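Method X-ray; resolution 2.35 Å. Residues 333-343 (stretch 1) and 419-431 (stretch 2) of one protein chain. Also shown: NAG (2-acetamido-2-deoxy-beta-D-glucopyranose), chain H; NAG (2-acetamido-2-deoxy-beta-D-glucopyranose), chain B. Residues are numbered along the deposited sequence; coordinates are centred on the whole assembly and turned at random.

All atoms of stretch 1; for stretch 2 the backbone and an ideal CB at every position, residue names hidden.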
# COMPACT_ATOMS: atom_id res chain seq x y z
N TYR A 333 -1.13 17.80 -29.99
CA TYR A 333 -0.49 16.50 -29.86
C TYR A 333 0.89 16.62 -29.23
O TYR A 333 1.52 17.68 -29.29
CB TYR A 333 -0.38 15.81 -31.23
CG TYR A 333 -1.68 15.24 -31.74
CD1 TYR A 333 -2.63 16.05 -32.35
CD2 TYR A 333 -1.96 13.88 -31.62
CE1 TYR A 333 -3.82 15.53 -32.83
CE2 TYR A 333 -3.15 13.35 -32.09
CZ TYR A 333 -4.08 14.18 -32.69
OH TYR A 333 -5.26 13.66 -33.16
N ILE A 334 1.37 15.53 -28.66
CA ILE A 334 2.65 15.56 -27.98
C ILE A 334 3.51 14.38 -28.41
O ILE A 334 2.99 13.35 -28.83
CB ILE A 334 2.44 15.70 -26.45
CG1 ILE A 334 3.32 16.82 -25.91
CG2 ILE A 334 2.62 14.39 -25.70
CD1 ILE A 334 2.53 18.04 -25.53
N SER A 335 4.82 14.53 -28.29
CA SER A 335 5.74 13.47 -28.71
C SER A 335 6.75 13.12 -27.63
O SER A 335 7.24 13.99 -26.91
CB SER A 335 6.46 13.86 -30.00
OG SER A 335 5.60 13.76 -31.12
N VAL A 336 7.06 11.83 -27.52
CA VAL A 336 7.99 11.33 -26.50
C VAL A 336 8.94 10.27 -27.05
O VAL A 336 8.70 9.70 -28.12
CB VAL A 336 7.23 10.71 -25.31
CG1 VAL A 336 6.45 11.77 -24.55
CG2 VAL A 336 6.30 9.61 -25.80
N ASN A 337 10.01 10.02 -26.31
CA ASN A 337 10.94 8.95 -26.65
C ASN A 337 10.62 7.68 -25.86
O ASN A 337 11.14 7.47 -24.77
CB ASN A 337 12.39 9.39 -26.39
CG ASN A 337 13.41 8.32 -26.71
OD1 ASN A 337 13.20 7.49 -27.60
ND2 ASN A 337 14.52 8.32 -25.98
N TYR A 338 9.76 6.84 -26.42
CA TYR A 338 9.34 5.60 -25.77
C TYR A 338 10.29 4.45 -26.06
O TYR A 338 10.53 4.10 -27.21
CB TYR A 338 7.93 5.22 -26.20
CG TYR A 338 7.43 3.92 -25.60
CD1 TYR A 338 7.11 3.83 -24.25
CD2 TYR A 338 7.25 2.80 -26.40
CE1 TYR A 338 6.65 2.65 -23.71
CE2 TYR A 338 6.79 1.61 -25.86
CZ TYR A 338 6.48 1.55 -24.51
OH TYR A 338 6.02 0.37 -23.97
N SER A 339 10.83 3.86 -25.00
CA SER A 339 11.77 2.75 -25.15
C SER A 339 11.41 1.56 -24.27
O SER A 339 10.87 1.73 -23.17
CB SER A 339 13.20 3.22 -24.86
OG SER A 339 13.34 3.65 -23.52
N VAL A 340 11.70 0.37 -24.76
CA VAL A 340 11.53 -0.85 -23.98
C VAL A 340 12.89 -1.52 -23.79
O VAL A 340 13.47 -2.03 -24.75
CB VAL A 340 10.58 -1.85 -24.68
CG1 VAL A 340 10.55 -3.17 -23.92
CG2 VAL A 340 9.18 -1.26 -24.79
N ARG A 341 13.39 -1.50 -22.56
CA ARG A 341 14.70 -2.06 -22.26
C ARG A 341 14.61 -3.42 -21.55
O ARG A 341 13.97 -3.55 -20.51
CB ARG A 341 15.54 -1.09 -21.44
CG ARG A 341 16.76 -1.72 -20.77
CD ARG A 341 17.69 -0.67 -20.17
NE ARG A 341 18.56 -0.07 -21.18
CZ ARG A 341 18.39 1.15 -21.69
NH1 ARG A 341 17.39 1.91 -21.27
NH2 ARG A 341 19.23 1.61 -22.61
N ILE A 342 15.25 -4.42 -22.15
CA ILE A 342 15.38 -5.74 -21.55
C ILE A 342 16.87 -5.98 -21.32
O ILE A 342 17.39 -5.77 -20.23
CB ILE A 342 14.79 -6.82 -22.47
CG1 ILE A 342 13.38 -6.41 -22.90
CG2 ILE A 342 14.79 -8.18 -21.79
CD1 ILE A 342 12.67 -7.44 -23.74
N ASN A 343 17.55 -6.43 -22.37
CA ASN A 343 19.00 -6.36 -22.43
C ASN A 343 19.33 -5.32 -23.49
O ASN A 343 19.95 -4.30 -23.21
CB ASN A 343 19.59 -7.71 -22.82
CG ASN A 343 19.77 -8.63 -21.63
OD1 ASN A 343 20.30 -8.23 -20.60
ND2 ASN A 343 19.30 -9.87 -21.77
N UNK A 419 0.40 11.13 -16.55
CA UNK A 419 0.23 12.03 -17.69
C UNK A 419 1.59 12.43 -18.26
O UNK A 419 2.41 13.02 -17.56
CB UNK A 419 -0.56 13.27 -17.28
N UNK A 420 1.82 12.11 -19.52
CA UNK A 420 3.12 12.33 -20.15
C UNK A 420 3.25 13.74 -20.71
O UNK A 420 2.26 14.38 -21.06
CB UNK A 420 3.34 11.31 -21.27
N UNK A 421 4.49 14.22 -20.79
CA UNK A 421 4.76 15.56 -21.29
C UNK A 421 5.69 15.53 -22.50
O UNK A 421 6.33 14.51 -22.78
CB UNK A 421 5.37 16.42 -20.18
N UNK A 422 5.75 16.64 -23.22
CA UNK A 422 6.53 16.73 -24.45
C UNK A 422 8.03 16.53 -24.23
O UNK A 422 8.62 17.13 -23.33
CB UNK A 422 6.29 18.09 -25.11
N UNK A 423 8.64 15.69 -25.06
CA UNK A 423 10.07 15.47 -25.02
C UNK A 423 10.52 14.58 -23.87
O UNK A 423 11.69 14.60 -23.49
CB UNK A 423 10.79 16.82 -24.93
N UNK A 424 9.59 13.80 -23.33
CA UNK A 424 9.91 12.91 -22.22
C UNK A 424 10.54 11.60 -22.70
O UNK A 424 10.07 10.99 -23.66
CB UNK A 424 8.65 12.61 -21.41
N UNK A 425 11.61 11.18 -22.03
CA UNK A 425 12.21 9.88 -22.29
C UNK A 425 11.51 8.78 -21.51
O UNK A 425 11.97 8.36 -20.45
CB UNK A 425 13.70 9.90 -21.94
N UNK A 426 10.38 8.32 -22.03
CA UNK A 426 9.60 7.26 -21.38
C UNK A 426 10.25 5.90 -21.61
O UNK A 426 10.70 5.59 -22.71
CB UNK A 426 8.16 7.25 -21.90
N UNK A 427 10.28 5.08 -20.56
CA UNK A 427 10.93 3.79 -20.66
C UNK A 427 10.24 2.73 -19.80
O UNK A 427 9.88 2.99 -18.65
CB UNK A 427 12.40 3.92 -20.26
N UNK A 428 10.06 1.55 -20.37
CA UNK A 428 9.63 0.40 -19.59
C UNK A 428 10.79 -0.58 -19.52
O UNK A 428 11.25 -1.10 -20.53
CB UNK A 428 8.39 -0.25 -20.19
N UNK A 429 11.28 -0.83 -18.30
CA UNK A 429 12.53 -1.55 -18.10
C UNK A 429 12.35 -2.87 -17.35
O UNK A 429 11.68 -2.94 -16.32
CB UNK A 429 13.52 -0.66 -17.34
N UNK A 430 12.97 -3.92 -17.88
CA UNK A 430 13.00 -5.22 -17.22
C UNK A 430 13.96 -5.16 -16.03
O UNK A 430 15.15 -4.96 -16.21
CB UNK A 430 13.42 -6.32 -18.20
N UNK A 431 13.43 -5.32 -14.82
CA UNK A 431 14.23 -5.08 -13.61
C UNK A 431 14.09 -6.16 -12.54
O UNK A 431 13.16 -6.98 -12.58
CB UNK A 431 13.84 -3.73 -13.00
C1 NAG H . 15.62 7.78 -26.74
C2 NAG H . 16.83 8.70 -26.70
C3 NAG H . 17.97 8.13 -27.53
C4 NAG H . 18.27 6.70 -27.09
C5 NAG H . 17.00 5.86 -27.07
C6 NAG H . 17.30 4.49 -26.48
C7 NAG H . 16.83 11.12 -26.47
C8 NAG H . 17.01 12.39 -27.25
N2 NAG H . 16.49 10.04 -27.17
O3 NAG H . 19.12 8.92 -27.37
O4 NAG H . 19.20 6.12 -27.98
O5 NAG H . 15.98 6.48 -26.31
O6 NAG H . 16.10 3.76 -26.35
O7 NAG H . 16.99 11.10 -25.25
C1 NAG B . 19.97 -10.72 -20.82
C2 NAG B . 18.93 -11.83 -20.83
C3 NAG B . 19.45 -13.16 -20.28
C4 NAG B . 20.86 -13.46 -20.75
C5 NAG B . 21.76 -12.25 -20.57
C6 NAG B . 23.18 -12.53 -21.05
C7 NAG B . 16.55 -11.82 -20.35
C8 NAG B . 15.41 -11.11 -19.69
N2 NAG B . 17.78 -11.41 -20.04
O3 NAG B . 18.58 -14.19 -20.70
O4 NAG B . 21.38 -14.53 -20.00
O5 NAG B . 21.23 -11.16 -21.29
O6 NAG B . 24.08 -11.65 -20.41
O7 NAG B . 16.34 -12.74 -21.14

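Nothing of stretch 1 lies within 5.5 Å of the ideal CB at position 419, so no preference is set; Val-419 makes no contact here.

At position 420 the CB points toward stretch 1 and lies 4.5 Å from Val-336 CG1 and 5.4 Å from Ile-334 CG2. Two aliphatic neighbours favour a small or medium apolar side chain. It is Val-420, whose CG2 comes to 4.4 Å from Ile-334 CG2.

Position 421 points away into space free of stretch 1, which suits many polar or charged residues. Arg-421 occupies it and opens a type II turn ending at 424.

At position 422 the ideal CB sits 3.3 Å from Ile-334 CG1, a tight fit, and 5.0 Å from Ser-335 N, a donor facing this segment. Asn or Asp could reach it. Asn-422 does so: chi1 is t, and Ser-335 N donates to Asn-422 OD1 at 3.2 Å and 166°.

Position 423 has phi/psi of 77/20, and positive phi favours glycine, with Asn a common alternative. Gly-423 fits the turn, and its N donates to Ser-335 O at 2.9 Å.

The CB at position 424 is sideways, 3.9 Å from Val-336 CG1, so either an aliphatic group or a longer chain with a methylene base would serve. Glu-424 rests its CB there; its OE2 accepts from Arg-421 N (2.8 Å), and its backbone O from Asn-337 N (2.8 Å).

Position 425 points away, but its CB is 4.4 Å from Asn-337 ND2, the atom bonded to C1 of NAG (chain H). Small polar residues suit this sugar-lined edge. Asn-425 turns its end back: Asn-337 ND2 gives a weak hydrogen bond to Asn-425 OD1 (3.3 Å).

From position 426 the chain runs parallel to stretch 1. Its CB lies 4.3 Å from Tyr-338 CD1 and 4.9 Å from Val-336 CG2, an apolar setting for Leu, Ile or Val. Leu-426 places CD1 3.6 Å from Val-336 CG2 and CB at the Tyr-338 ring edge.

Position 427 shares a sheet face with Ser-339 and Arg-341; its CB is 3.4 Å from Ser-339 OG and 5.5 Å from Arg-341 NH1. The cation invites Asp or Glu. Glu-427 extends with chi1 and chi2 both t, forming a salt bridge from OE2 to Arg-341 NH1 (2.7 Å).

Position 428 lies on Val-340's face, with CB 4.8 Å from Val-340 CG2 and 4.5 Å from Tyr-338 OH. A beta-branched aliphatic suits it; Val-428 packs CG2 3.8 Å from Tyr-338 CE1.

Position 429 returns to the Arg-341 face, its CB 4.3 Å from Arg-341 O; acidic or polar residues seem likeliest. It is Arg-429: Arg-341 NH1 and Arg-429 NH2, like charges, lie 4.3 Å apart, and Glu-427 OE2, already bound to Arg-341, also accepts from Arg-429 NE (2.9 Å).

Position 430 points toward stretch 1, its CB 3.6 Å from Arg-341 O and 3.9 Å from Ile-342 CA, favouring an apolar or aromatic group. Trp-430's end leads away from stretch 1, and NE1 lies 3.4 Å from C8 of NAG (chain B).

Position 431 has nothing of stretch 1 within 5.5 Å of its CB, so many side chains would suit; Ser-431 OG is hydrogen-bonded elsewhere in the structure.

Stretch 2 419-431: VVRNGENLEVRWS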
# COMPACT_ATOMS: atom_id res chain seq x y z
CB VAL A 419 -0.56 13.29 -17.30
CG1 VAL A 419 -0.70 14.22 -18.49
CG2 VAL A 419 -1.93 12.90 -16.75
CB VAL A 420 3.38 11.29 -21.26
CG1 VAL A 420 3.22 9.89 -20.71
CG2 VAL A 420 2.44 11.52 -22.43
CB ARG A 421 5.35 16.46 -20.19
CG ARG A 421 4.41 16.69 -19.01
CD ARG A 421 4.93 17.79 -18.09
NE ARG A 421 6.23 17.48 -17.52
CZ ARG A 421 6.42 16.97 -16.31
NH1 ARG A 421 5.38 16.73 -15.52
NH2 ARG A 421 7.65 16.72 -15.87
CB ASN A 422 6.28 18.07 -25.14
CG ASN A 422 6.65 18.05 -26.61
OD1 ASN A 422 6.45 17.05 -27.29
ND2 ASN A 422 7.19 19.16 -27.10
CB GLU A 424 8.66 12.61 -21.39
CG GLU A 424 8.67 13.22 -20.01
CD GLU A 424 7.52 12.74 -19.15
OE1 GLU A 424 7.72 12.56 -17.93
OE2 GLU A 424 6.41 12.54 -19.69
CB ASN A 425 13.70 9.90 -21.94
CG ASN A 425 14.50 10.82 -22.84
OD1 ASN A 425 14.21 10.95 -24.03
ND2 ASN A 425 15.53 11.45 -22.28
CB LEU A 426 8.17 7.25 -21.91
CG LEU A 426 7.43 8.58 -21.82
CD1 LEU A 426 6.03 8.43 -22.37
CD2 LEU A 426 7.41 9.07 -20.38
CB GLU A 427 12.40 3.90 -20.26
CG GLU A 427 13.17 2.59 -20.29
CD GLU A 427 14.61 2.76 -19.87
OE1 GLU A 427 15.07 3.92 -19.78
OE2 GLU A 427 15.28 1.74 -19.62
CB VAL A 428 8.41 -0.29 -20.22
CG1 VAL A 428 7.87 -1.35 -19.27
CG2 VAL A 428 7.33 0.73 -20.54
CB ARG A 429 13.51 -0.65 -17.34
CG ARG A 429 14.83 -1.30 -16.96
CD ARG A 429 15.71 -0.32 -16.18
NE ARG A 429 15.91 0.93 -16.91
CZ ARG A 429 16.57 1.98 -16.43
NH1 ARG A 429 17.09 1.94 -15.21
NH2 ARG A 429 16.69 3.08 -17.16
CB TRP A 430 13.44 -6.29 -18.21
CG TRP A 430 13.49 -7.67 -17.64
CD1 TRP A 430 14.61 -8.40 -17.36
CD2 TRP A 430 12.37 -8.50 -17.29
NE1 TRP A 430 14.26 -9.63 -16.85
CE2 TRP A 430 12.89 -9.71 -16.80
CE3 TRP A 430 10.99 -8.33 -17.35
CZ2 TRP A 430 12.07 -10.75 -16.37
CZ3 TRP A 430 10.17 -9.36 -16.92
CH2 TRP A 430 10.72 -10.56 -16.43
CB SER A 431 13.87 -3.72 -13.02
OG SER A 431 13.94 -2.70 -14.00
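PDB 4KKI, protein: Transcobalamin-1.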